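Local atomic coordinates of RNA-directed RNA polymerase (Infectious pancreatic necrosis virus, PDB entry 3ZED), a protein that probably replicates and transcribes the viral genome as an RNA-dependent RNA polymerase, occurring both free and covalently attached to the RNA, and interacts with capsid protein VP3. Residues A64-V69 with P96-F102; I372-L376 with L524-I528; S433-P438 with L747-S753; G121-L127 with A587-K591. All blocks are in the same frame, centred on the assembly; numbering follows the deposited sequence.

Contact 1 of 4, residues A64-V69 with P96-F102; sequences AIPTMV and PEGTTAF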
loop_
_atom_site.group_PDB
_atom_site.type_symbol
_atom_site.label_atom_id
_atom_site.label_comp_id
_atom_site.label_asym_id
_atom_site.label_seq_id
_atom_site.Cartn_x
_atom_site.Cartn_y
_atom_site.Cartn_z
ATOM N N ALA B 64 19.514 -18.382 12.519
ATOM C CA ALA B 64 19.018 -19.668 12.034
ATOM C C ALA B 64 17.587 -19.963 12.519
ATOM O O ALA B 64 17.162 -19.456 13.554
ATOM C CB ALA B 64 19.966 -20.780 12.473
ATOM N N ILE B 65 16.863 -20.794 11.772
ATOM C CA ILE B 65 15.490 -21.189 12.093
ATOM C C ILE B 65 15.517 -22.655 12.522
ATOM O O ILE B 65 16.158 -23.439 11.822
ATOM C CB ILE B 65 14.562 -20.956 10.859
ATOM C CG1 ILE B 65 14.433 -19.462 10.535
ATOM C CG2 ILE B 65 13.182 -21.624 11.031
ATOM C CD1 ILE B 65 13.974 -19.129 9.111
ATOM N N PRO B 66 14.814 -23.083 13.606
ATOM C CA PRO B 66 14.829 -24.518 13.960
ATOM C C PRO B 66 14.235 -25.379 12.836
ATOM O O PRO B 66 13.372 -24.910 12.082
ATOM C CB PRO B 66 13.988 -24.584 15.244
ATOM C CG PRO B 66 13.969 -23.191 15.771
ATOM C CD PRO B 66 13.979 -22.318 14.553
ATOM N N THR B 67 14.725 -26.630 12.711
ATOM C CA THR B 67 14.295 -27.551 11.656
ATOM C C THR B 67 12.792 -27.884 11.808
ATOM O O THR B 67 12.286 -27.954 12.932
ATOM C CB THR B 67 15.216 -28.772 11.596
ATOM O OG1 THR B 67 15.292 -29.407 12.873
ATOM C CG2 THR B 67 16.611 -28.398 11.160
ATOM N N MET B 68 12.071 -27.968 10.663
ATOM C CA MET B 68 10.633 -28.227 10.627
ATOM C C MET B 68 10.291 -29.591 11.183
ATOM O O MET B 68 10.981 -30.575 10.908
ATOM C CB MET B 68 10.040 -28.093 9.207
ATOM C CG MET B 68 10.074 -26.703 8.652
ATOM S SD MET B 68 9.310 -25.456 9.717
ATOM C CE MET B 68 10.137 -24.022 9.146
ATOM N N VAL B 69 9.202 -29.636 11.957
ATOM C CA VAL B 69 8.655 -30.835 12.591
ATOM C C VAL B 69 7.227 -31.008 12.103
ATOM O O VAL B 69 6.416 -30.087 12.238
ATOM C CB VAL B 69 8.728 -30.752 14.137
ATOM C CG1 VAL B 69 7.966 -31.901 14.793
ATOM C CG2 VAL B 69 10.176 -30.714 14.620
ATOM N N PRO B 96 8.703 -24.851 13.110
ATOM C CA PRO B 96 10.134 -24.813 13.471
ATOM C C PRO B 96 10.337 -25.132 14.954
ATOM O O PRO B 96 10.378 -24.228 15.788
ATOM C CB PRO B 96 10.562 -23.377 13.112
ATOM C CG PRO B 96 9.337 -22.686 12.559
ATOM C CD PRO B 96 8.155 -23.487 12.954
ATOM N N GLU B 97 10.441 -26.432 15.277
ATOM C CA GLU B 97 10.574 -26.947 16.643
ATOM C C GLU B 97 11.787 -27.864 16.850
ATOM O O GLU B 97 12.071 -28.230 17.994
ATOM C CB GLU B 97 9.310 -27.740 17.011
ATOM C CG GLU B 97 8.289 -26.971 17.829
ATOM C CD GLU B 97 7.043 -27.757 18.203
ATOM O OE1 GLU B 97 7.161 -28.958 18.545
ATOM O OE2 GLU B 97 5.944 -27.156 18.182
ATOM N N GLY B 98 12.462 -28.240 15.761
ATOM C CA GLY B 98 13.604 -29.156 15.764
ATOM C C GLY B 98 14.779 -28.776 16.641
ATOM O O GLY B 98 14.965 -27.597 16.966
ATOM N N THR B 99 15.594 -29.786 17.012
ATOM C CA THR B 99 16.771 -29.636 17.882
ATOM C C THR B 99 17.948 -29.049 17.100
ATOM O O THR B 99 18.861 -28.477 17.697
ATOM C CB THR B 99 17.136 -30.961 18.573
ATOM O OG1 THR B 99 17.144 -32.029 17.624
ATOM C CG2 THR B 99 16.190 -31.295 19.714
ATOM N N THR B 100 17.902 -29.173 15.767
ATOM C CA THR B 100 18.887 -28.628 14.834
ATOM C C THR B 100 18.266 -27.401 14.167
ATOM O O THR B 100 17.059 -27.184 14.287
ATOM C CB THR B 100 19.326 -29.702 13.835
ATOM O OG1 THR B 100 18.172 -30.234 13.188
ATOM C CG2 THR B 100 20.108 -30.835 14.500
ATOM N N ALA B 101 19.078 -26.586 13.497
ATOM C CA ALA B 101 18.589 -25.374 12.848
ATOM C C ALA B 101 19.110 -25.244 11.421
ATOM O O ALA B 101 19.993 -26.007 11.004
ATOM C CB ALA B 101 18.992 -24.156 13.663
ATOM N N PHE B 102 18.558 -24.277 10.669
ATOM C CA PHE B 102 18.987 -24.017 9.305
ATOM C C PHE B 102 19.007 -22.523 8.996
ATOM O O PHE B 102 18.154 -21.771 9.487
ATOM C CB PHE B 102 18.095 -24.767 8.291
ATOM C CG PHE B 102 16.690 -24.228 8.108
ATOM C CD1 PHE B 102 15.646 -24.676 8.910
ATOM C CD2 PHE B 102 16.404 -23.291 7.108
ATOM C CE1 PHE B 102 14.352 -24.175 8.737
ATOM C CE2 PHE B 102 15.103 -22.793 6.937
ATOM C CZ PHE B 102 14.089 -23.235 7.750
#
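Strand 65-72 is the middle strand of a small antiparallel sheet, and here it meets both neighbours: the end of strand 92-98 and, after a corner at Thr99 and Thr100, strand 101-102. Ile65 pairs with Phe102 through Ile65 N to Phe102 O and Phe102 N to Ile65 O, both 2.8 Å. Proline, lacking an NH, loses no bond to strand 101-102 at Pro66, which faces Ala101 in a non-hydrogen-bonded pair. Phe102 takes a p rotamer (chi1 72°), which swings its ring across strand 65-72, on the face that carries Ile65. Ile65, in the mt rotamer, sets CB over the ring face in a CH-pi contact 4.1 Å from the centroid, with CG2 3.6 Å from Phe102 CE1. Met68 curls back (chi1 and chi2 both m), so that its CE reaches the edge of the same ring and lies 3.8 Å from Pro96 CG; its side chain approaches Pro250 of the predicted GTP-binding loop. Thr67 O accepts from Gly98 N at 2.8 Å, and a side chain at Gly98 would clash with Thr67 OG1. Thr67 and Thr100 are both p rotamers, giving a hydrogen bond between Thr67 OG1 and Thr100 OG1, 3.0 Å.

Contact 2 of 4, residues I372-L376 with L524-I528; sequences IRDSL and LRETI
Leu376 packs its side chain over Leu524 and Ile528 of the partner helix, with CD1 3.7 Å from Ile528 CD1 and 4.0 Å from Leu524 CG. Both segments are regular alpha-helix, marked by the i+4 to i bonds Leu376 N to Ile372 O and Ile528 N to Leu524 O, each 3.0 Å. Their axes approach to 11.0 Å and cross at -132°, closer to antiparallel than to parallel. The nearest CA pair is Leu376 and Arg525 at 6.9 Å, and long branched side chains fill the gap. Ile372, one turn before Leu376, points the same way: its CG2 lies 3.9 Å from Ile528 CD1 and 4.1 Å from Leu524 CD2. Ile372, Leu376 and Ile528 are mt rotamers and Leu524 is tp. Arg373 packs its CD 4.0 Å from Ile528 CG2. This i, i+4 apolar spacing on both helices is characteristic of helix-helix packing; it joins helix 364-377 of the palm region to helix 524-533 at the start of the thumb region, beside Leu393 and Trp398 of the neighbouring sheet. Arg525 starts out sideways, but its extended chain (chi2 and chi3 t) returns across Leu376, whose CD2 lies over one guanidinium face, and Arg525 NH2 donates to Leu376 O at 2.7 Å. Asp379 forms a salt bridge with the same NH2. Apolar branches thus fill the interior, while arginine satisfies a carbonyl near the helix C-terminus.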
loop_
_atom_site.group_PDB
_atom_site.type_symbol
_atom_site.label_atom_id
_atom_site.label_comp_id
_atom_site.label_asym_id
_atom_site.label_seq_id
_atom_site.Cartn_x
_atom_site.Cartn_y
_atom_site.Cartn_z
ATOM N N ILE B 372 -11.776 21.539 -7.272
ATOM C CA ILE B 372 -10.687 22.368 -7.807
ATOM C C ILE B 372 -11.230 23.708 -8.345
ATOM O O ILE B 372 -10.694 24.764 -7.995
ATOM C CB ILE B 372 -9.851 21.601 -8.876
ATOM C CG1 ILE B 372 -8.971 20.505 -8.204
ATOM C CG2 ILE B 372 -8.998 22.562 -9.753
ATOM C CD1 ILE B 372 -8.290 19.501 -9.209
ATOM N N ARG B 373 -12.290 23.660 -9.169
ATOM C CA ARG B 373 -12.894 24.853 -9.784
ATOM C C ARG B 373 -13.452 25.810 -8.727
ATOM O O ARG B 373 -13.217 27.015 -8.836
ATOM C CB ARG B 373 -13.970 24.476 -10.816
ATOM C CG ARG B 373 -13.360 23.970 -12.144
ATOM C CD ARG B 373 -14.425 23.579 -13.155
ATOM N NE ARG B 373 -14.918 22.219 -12.915
ATOM C CZ ARG B 373 -15.933 21.641 -13.562
ATOM N NH1 ARG B 373 -16.599 22.307 -14.503
ATOM N NH2 ARG B 373 -16.292 20.395 -13.267
ATOM N N ASP B 374 -14.134 25.284 -7.687
ATOM C CA ASP B 374 -14.669 26.100 -6.598
ATOM C C ASP B 374 -13.526 26.778 -5.828
ATOM O O ASP B 374 -13.643 27.957 -5.491
ATOM C CB ASP B 374 -15.577 25.269 -5.650
ATOM C CG ASP B 374 -16.896 24.782 -6.256
ATOM O OD1 ASP B 374 -17.139 25.046 -7.471
ATOM O OD2 ASP B 374 -17.676 24.118 -5.532
ATOM N N SER B 375 -12.407 26.064 -5.615
ATOM C CA SER B 375 -11.239 26.611 -4.939
ATOM C C SER B 375 -10.677 27.797 -5.711
ATOM O O SER B 375 -10.447 28.856 -5.116
ATOM C CB SER B 375 -10.165 25.544 -4.748
ATOM O OG SER B 375 -10.512 24.705 -3.659
ATOM N N LEU B 376 -10.490 27.628 -7.036
ATOM C CA LEU B 376 -9.960 28.666 -7.924
ATOM C C LEU B 376 -10.883 29.901 -7.968
ATOM O O LEU B 376 -10.371 31.023 -7.938
ATOM C CB LEU B 376 -9.720 28.124 -9.339
ATOM C CG LEU B 376 -8.572 27.100 -9.484
ATOM C CD1 LEU B 376 -8.694 26.361 -10.791
ATOM C CD2 LEU B 376 -7.161 27.763 -9.343
ATOM N N LEU B 524 -3.492 27.156 -14.158
ATOM C CA LEU B 524 -4.513 26.124 -13.939
ATOM C C LEU B 524 -5.900 26.584 -14.377
ATOM O O LEU B 524 -6.541 25.836 -15.097
ATOM C CB LEU B 524 -4.514 25.655 -12.471
ATOM C CG LEU B 524 -5.409 24.442 -12.127
ATOM C CD1 LEU B 524 -5.142 23.242 -13.055
ATOM C CD2 LEU B 524 -5.279 24.064 -10.647
ATOM N N ARG B 525 -6.351 27.794 -13.975
ATOM C CA ARG B 525 -7.653 28.356 -14.374
ATOM C C ARG B 525 -7.852 28.316 -15.889
ATOM O O ARG B 525 -8.889 27.882 -16.371
ATOM C CB ARG B 525 -7.765 29.825 -13.924
ATOM C CG ARG B 525 -8.421 30.060 -12.582
ATOM C CD ARG B 525 -8.372 31.541 -12.220
ATOM N NE ARG B 525 -8.609 31.739 -10.790
ATOM C CZ ARG B 525 -7.646 31.930 -9.897
ATOM N NH1 ARG B 525 -6.379 31.999 -10.282
ATOM N NH2 ARG B 525 -7.943 32.071 -8.612
ATOM N N GLU B 526 -6.841 28.818 -16.621
ATOM C CA GLU B 526 -6.772 28.942 -18.075
ATOM C C GLU B 526 -6.786 27.560 -18.719
ATOM O O GLU B 526 -7.557 27.370 -19.641
ATOM C CB GLU B 526 -5.514 29.740 -18.506
ATOM C CG GLU B 526 -5.366 31.149 -17.922
ATOM C CD GLU B 526 -4.873 31.306 -16.489
ATOM O OE1 GLU B 526 -4.649 30.279 -15.808
ATOM O OE2 GLU B 526 -4.778 32.464 -16.021
ATOM N N THR B 527 -5.972 26.596 -18.211
ATOM C CA THR B 527 -5.884 25.190 -18.670
ATOM C C THR B 527 -7.251 24.496 -18.584
ATOM O O THR B 527 -7.589 23.777 -19.519
ATOM C CB THR B 527 -4.821 24.405 -17.844
ATOM O OG1 THR B 527 -3.595 25.116 -17.893
ATOM C CG2 THR B 527 -4.588 22.954 -18.350
ATOM N N ILE B 528 -8.028 24.703 -17.474
ATOM C CA ILE B 528 -9.371 24.112 -17.293
ATOM C C ILE B 528 -10.330 24.720 -18.338
ATOM O O ILE B 528 -11.079 23.973 -18.974
ATOM C CB ILE B 528 -9.881 24.258 -15.825
ATOM C CG1 ILE B 528 -8.938 23.475 -14.871
ATOM C CG2 ILE B 528 -11.328 23.754 -15.673
ATOM C CD1 ILE B 528 -9.104 23.774 -13.418
#

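Contact 3 of 4, residues S433-P438 with L747-S753; sequences SPRYNP and LKPASSS
No hydrogen bond crosses this buried interface, although serines and an asparagine line it; prolines, a leucine and Ser751 supply much of the packing. Segment 433-438 is irregular and largely extended beside the end of helix 740-752, with CA pairs Ser433-Ala750 at 5.7 Å, Asn437-Ser751 at 5.3 Å and Pro438-Leu747 at 6.3 Å. Leu747 (tp) spreads its methyls: CD1 lies 4.0 Å from Pro434 CG, and CD2 3.8 Å from Tyr436 CE1. Small residues admit the chain, Pro434 CD lying 3.7 Å from Ala750 CB and Tyr436 O 3.2 Å from Ser751 CB. The helix kinks at Pro749 and ends in a Schellman motif (Val754 N to Pro749 O), with Ser753 as C-prime residue (phi 54°, psi 43°). The contact packs the C-terminal region against the loop leading into helix 438-452. Asn437 (chi1 64°) is that helix's N-cap, OD1 accepting from Trp440 N, while ND2 hydrogen-bonds an acidic side chain of the VP3 chain. Pro438 suits the first turn, needing no NH, its CD 3.6 Å from Ser751 OG.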
loop_
_atom_site.group_PDB
_atom_site.type_symbol
_atom_site.label_atom_id
_atom_site.label_comp_id
_atom_site.label_asym_id
_atom_site.label_seq_id
_atom_site.Cartn_x
_atom_site.Cartn_y
_atom_site.Cartn_z
ATOM N N SER B 433 -13.900 3.155 26.619
ATOM C CA SER B 433 -13.119 2.004 27.084
ATOM C C SER B 433 -12.407 1.346 25.876
ATOM O O SER B 433 -12.915 1.420 24.741
ATOM C CB SER B 433 -13.988 0.999 27.842
ATOM O OG SER B 433 -14.973 0.417 27.009
ATOM N N PRO B 434 -11.238 0.701 26.097
ATOM C CA PRO B 434 -10.495 0.135 24.961
ATOM C C PRO B 434 -11.067 -1.172 24.395
ATOM O O PRO B 434 -11.519 -2.034 25.145
ATOM C CB PRO B 434 -9.103 -0.094 25.548
ATOM C CG PRO B 434 -9.336 -0.327 26.992
ATOM C CD PRO B 434 -10.475 0.566 27.354
ATOM N N ARG B 435 -10.991 -1.323 23.051
ATOM C CA ARG B 435 -11.412 -2.525 22.321
ATOM C C ARG B 435 -10.158 -3.385 22.084
ATOM O O ARG B 435 -9.907 -3.872 20.982
ATOM C CB ARG B 435 -12.137 -2.155 21.008
ATOM C CG ARG B 435 -13.544 -1.626 21.219
ATOM C CD ARG B 435 -14.295 -1.382 19.930
ATOM N NE ARG B 435 -14.603 -2.632 19.224
ATOM C CZ ARG B 435 -15.286 -2.705 18.084
ATOM N NH1 ARG B 435 -15.782 -1.607 17.529
ATOM N NH2 ARG B 435 -15.473 -3.876 17.490
ATOM N N TYR B 436 -9.357 -3.529 23.157
ATOM C CA TYR B 436 -8.113 -4.282 23.207
ATOM C C TYR B 436 -7.721 -4.545 24.657
ATOM O O TYR B 436 -8.190 -3.859 25.567
ATOM C CB TYR B 436 -6.976 -3.547 22.453
ATOM C CG TYR B 436 -6.713 -2.127 22.917
ATOM C CD1 TYR B 436 -5.926 -1.872 24.041
ATOM C CD2 TYR B 436 -7.250 -1.040 22.234
ATOM C CE1 TYR B 436 -5.680 -0.569 24.471
ATOM C CE2 TYR B 436 -7.018 0.267 22.660
ATOM C CZ TYR B 436 -6.235 0.498 23.784
ATOM O OH TYR B 436 -6.007 1.783 24.206
ATOM N N ASN B 437 -6.853 -5.541 24.864
ATOM C CA ASN B 437 -6.333 -5.904 26.166
ATOM C C ASN B 437 -4.830 -5.522 26.250
ATOM O O ASN B 437 -4.268 -5.061 25.233
ATOM C CB ASN B 437 -6.583 -7.404 26.443
ATOM C CG ASN B 437 -5.913 -8.437 25.556
ATOM O OD1 ASN B 437 -4.924 -8.197 24.854
ATOM N ND2 ASN B 437 -6.382 -9.660 25.672
ATOM N N PRO B 438 -4.152 -5.701 27.420
ATOM C CA PRO B 438 -2.724 -5.330 27.496
ATOM C C PRO B 438 -1.817 -6.075 26.505
ATOM O O PRO B 438 -0.875 -5.466 25.982
ATOM C CB PRO B 438 -2.356 -5.661 28.947
ATOM C CG PRO B 438 -3.641 -5.526 29.691
ATOM C CD PRO B 438 -4.644 -6.148 28.747
ATOM N N LEU B 747 -3.799 -0.934 32.681
ATOM C CA LEU B 747 -4.829 -1.021 31.639
ATOM C C LEU B 747 -5.920 -2.062 31.959
ATOM O O LEU B 747 -7.032 -1.949 31.423
ATOM C CB LEU B 747 -4.174 -1.352 30.284
ATOM C CG LEU B 747 -5.047 -1.316 29.005
ATOM C CD1 LEU B 747 -5.763 0.025 28.830
ATOM C CD2 LEU B 747 -4.214 -1.622 27.784
ATOM N N LYS B 748 -5.614 -3.064 32.818
ATOM C CA LYS B 748 -6.548 -4.152 33.166
ATOM C C LYS B 748 -7.966 -3.645 33.562
ATOM O O LYS B 748 -8.907 -4.178 32.990
ATOM C CB LYS B 748 -5.975 -5.067 34.263
ATOM C CG LYS B 748 -6.632 -6.437 34.312
ATOM C CD LYS B 748 -6.227 -7.198 35.577
ATOM C CE LYS B 748 -6.891 -8.550 35.654
ATOM N NZ LYS B 748 -6.508 -9.272 36.891
ATOM N N PRO B 749 -8.179 -2.611 34.428
ATOM C CA PRO B 749 -9.564 -2.216 34.753
ATOM C C PRO B 749 -10.366 -1.737 33.536
ATOM O O PRO B 749 -11.516 -2.148 33.376
ATOM C CB PRO B 749 -9.382 -1.096 35.793
ATOM C CG PRO B 749 -8.063 -1.376 36.412
ATOM C CD PRO B 749 -7.221 -1.840 35.252
ATOM N N ALA B 750 -9.750 -0.907 32.673
ATOM C CA ALA B 750 -10.369 -0.363 31.462
ATOM C C ALA B 750 -10.610 -1.424 30.415
ATOM O O ALA B 750 -11.659 -1.392 29.793
ATOM C CB ALA B 750 -9.511 0.736 30.881
ATOM N N SER B 751 -9.668 -2.365 30.217
ATOM C CA SER B 751 -9.826 -3.392 29.181
ATOM C C SER B 751 -10.824 -4.491 29.621
ATOM O O SER B 751 -11.418 -5.137 28.758
ATOM C CB SER B 751 -8.480 -3.977 28.755
ATOM O OG SER B 751 -7.935 -4.905 29.674
ATOM N N SER B 752 -11.026 -4.664 30.951
ATOM C CA SER B 752 -11.992 -5.604 31.536
ATOM C C SER B 752 -13.353 -4.940 31.752
ATOM O O SER B 752 -14.320 -5.642 32.063
ATOM C CB SER B 752 -11.489 -6.135 32.881
ATOM O OG SER B 752 -10.501 -7.139 32.720
ATOM N N SER B 753 -13.416 -3.585 31.627
ATOM C CA SER B 753 -14.593 -2.735 31.866
ATOM C C SER B 753 -15.194 -2.981 33.284
ATOM O O SER B 753 -16.421 -3.049 33.438
ATOM C CB SER B 753 -15.649 -2.928 30.778
ATOM O OG SER B 753 -15.368 -2.134 29.638
#

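Contact 4 of 4, residues G121-L127 with A587-K591; sequences GAPDITL and AAYPK
Gly121, with phi 80° and psi 14°, a conformation that favours glycine, brings its O within 3.2 Å of Tyr589 CE1, at the ring edge. Ala122 turns its side chain away, but a water donates to both its O (2.9 Å) and Pro590 O (2.7 Å). Pro123 lies over the face of the Tyr589 ring (chi1 -78°), its CB 4.0 Å from the centroid in a CH-pi contact, and its CA is 3.2 Å from Ala588 O. Asp124 N donates to that same Ala588 O at 2.8 Å. Asp124 centres an inverse gamma turn (phi -81°, psi 81°; Ile125 N to Pro123 O 2.9 Å) and N-caps helix 125-137: with chi1 t, its OD1 accepts from Leu127 N at 3.1 Å. OD2 also hydrogen-bonds Tyr613 OH, and a second water donates to OD2 (2.8 Å) and Ala587 O (2.9 Å). Leu127 (tp) closes the segment, CD2 3.9 Å from Ala587 CB, where a small residue lets the chains approach. Thus one helix starts where helix 580-588 ends, Tyr589 leaving helical angles (phi -125°, psi 81°), and the carbonyls at that end, Ala587 O and Ala588 O, are met by water and by an NH.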
loop_
_atom_site.group_PDB
_atom_site.type_symbol
_atom_site.label_atom_id
_atom_site.label_comp_id
_atom_site.label_asym_id
_atom_site.label_seq_id
_atom_site.Cartn_x
_atom_site.Cartn_y
_atom_site.Cartn_z
ATOM N N GLY B 121 7.819 -10.404 -20.550
ATOM C CA GLY B 121 8.379 -9.072 -20.740
ATOM C C GLY B 121 8.533 -8.707 -22.198
ATOM O O GLY B 121 9.235 -7.744 -22.528
ATOM N N ALA B 122 7.901 -9.486 -23.093
ATOM C CA ALA B 122 7.962 -9.234 -24.525
ATOM C C ALA B 122 7.164 -7.964 -24.881
ATOM O O ALA B 122 6.045 -7.812 -24.416
ATOM C CB ALA B 122 7.437 -10.432 -25.300
ATOM N N PRO B 123 7.751 -7.016 -25.643
ATOM C CA PRO B 123 6.996 -5.814 -26.018
ATOM C C PRO B 123 5.889 -6.157 -27.009
ATOM O O PRO B 123 6.024 -7.139 -27.758
ATOM C CB PRO B 123 8.062 -4.917 -26.672
ATOM C CG PRO B 123 9.065 -5.856 -27.190
ATOM C CD PRO B 123 9.094 -7.018 -26.251
ATOM N N ASP B 124 4.811 -5.361 -27.045
ATOM C CA ASP B 124 3.728 -5.618 -28.000
ATOM C C ASP B 124 4.094 -5.064 -29.396
ATOM O O ASP B 124 3.648 -3.991 -29.806
ATOM C CB ASP B 124 2.380 -5.066 -27.503
ATOM C CG ASP B 124 1.190 -5.626 -28.245
ATOM O OD1 ASP B 124 1.386 -6.237 -29.326
ATOM O OD2 ASP B 124 0.070 -5.421 -27.782
ATOM N N ILE B 125 4.895 -5.850 -30.123
ATOM C CA ILE B 125 5.410 -5.614 -31.473
ATOM C C ILE B 125 4.267 -5.684 -32.509
ATOM O O ILE B 125 4.331 -4.988 -33.536
ATOM C CB ILE B 125 6.542 -6.666 -31.738
ATOM C CG1 ILE B 125 7.806 -6.325 -30.918
ATOM C CG2 ILE B 125 6.888 -6.869 -33.207
ATOM C CD1 ILE B 125 8.164 -4.816 -30.773
ATOM N N THR B 126 3.228 -6.509 -32.233
ATOM C CA THR B 126 2.052 -6.621 -33.109
ATOM C C THR B 126 1.348 -5.258 -33.111
ATOM O O THR B 126 1.064 -4.743 -34.186
ATOM C CB THR B 126 1.146 -7.797 -32.697
ATOM O OG1 THR B 126 1.956 -8.967 -32.586
ATOM C CG2 THR B 126 0.048 -8.072 -33.715
ATOM N N LEU B 127 1.158 -4.642 -31.922
ATOM C CA LEU B 127 0.534 -3.321 -31.790
ATOM C C LEU B 127 1.382 -2.246 -32.497
ATOM O O LEU B 127 0.815 -1.406 -33.205
ATOM C CB LEU B 127 0.270 -2.958 -30.307
ATOM C CG LEU B 127 -0.356 -1.585 -30.004
ATOM C CD1 LEU B 127 -1.748 -1.435 -30.622
ATOM C CD2 LEU B 127 -0.410 -1.337 -28.526
ATOM N N ALA B 587 0.921 0.084 -23.094
ATOM C CA ALA B 587 0.702 -0.335 -24.485
ATOM C C ALA B 587 1.956 -0.992 -25.056
ATOM O O ALA B 587 1.845 -1.983 -25.779
ATOM C CB ALA B 587 0.311 0.861 -25.356
ATOM N N ALA B 588 3.145 -0.446 -24.738
ATOM C CA ALA B 588 4.433 -0.964 -25.216
ATOM C C ALA B 588 4.786 -2.306 -24.539
ATOM O O ALA B 588 5.196 -3.245 -25.225
ATOM C CB ALA B 588 5.538 0.057 -24.967
ATOM N N TYR B 589 4.630 -2.385 -23.203
ATOM C CA TYR B 589 4.950 -3.570 -22.421
ATOM C C TYR B 589 3.756 -4.041 -21.592
ATOM O O TYR B 589 3.711 -3.775 -20.391
ATOM C CB TYR B 589 6.160 -3.311 -21.515
ATOM C CG TYR B 589 7.456 -3.369 -22.288
ATOM C CD1 TYR B 589 8.088 -4.581 -22.536
ATOM C CD2 TYR B 589 8.028 -2.212 -22.813
ATOM C CE1 TYR B 589 9.263 -4.641 -23.285
ATOM C CE2 TYR B 589 9.189 -2.264 -23.571
ATOM C CZ TYR B 589 9.803 -3.481 -23.809
ATOM O OH TYR B 589 10.947 -3.526 -24.570
ATOM N N PRO B 590 2.794 -4.775 -22.204
ATOM C CA PRO B 590 1.644 -5.261 -21.410
ATOM C C PRO B 590 2.063 -6.320 -20.406
ATOM O O PRO B 590 3.002 -7.082 -20.669
ATOM C CB PRO B 590 0.692 -5.855 -22.461
ATOM C CG PRO B 590 1.544 -6.140 -23.661
ATOM C CD PRO B 590 2.700 -5.182 -23.628
ATOM N N LYS B 591 1.412 -6.332 -19.228
ATOM C CA LYS B 591 1.622 -7.403 -18.248
ATOM C C LYS B 591 0.807 -8.572 -18.771
ATOM O O LYS B 591 -0.314 -8.354 -19.268
ATOM C CB LYS B 591 1.167 -7.014 -16.824
ATOM C CG LYS B 591 1.935 -5.886 -16.176
ATOM C CD LYS B 591 1.486 -5.673 -14.746
ATOM C CE LYS B 591 2.177 -4.475 -14.126
ATOM N NZ LYS B 591 1.999 -4.415 -12.649
HETATM O O HOH W 1 5.581 -7.230 -21.570
HETATM O O HOH W 2 -0.426 -3.703 -25.613
#

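Contact 1 is a surface contact of strands, whereas contacts 2, 3 and 4 are buried and involve helices. No secondary-structure element is shared among the four, and none touches another; contacts 1 and 2 lie on opposite sides of the chain's centre, their own centres about 63 Å apart, as do contacts 3 and 4, about 56 Å apart. Backbone pairing dominates contact 1. Contact 2 relies on branched aliphatic side chains with one arginine bond, contact 3 on packing alone, and contact 4 on a backbone bond plus bridging waters where two helix ends meet. Contacts 2 and 4 both link the palm and thumb regions, while contact 3 brings in the C-terminal region.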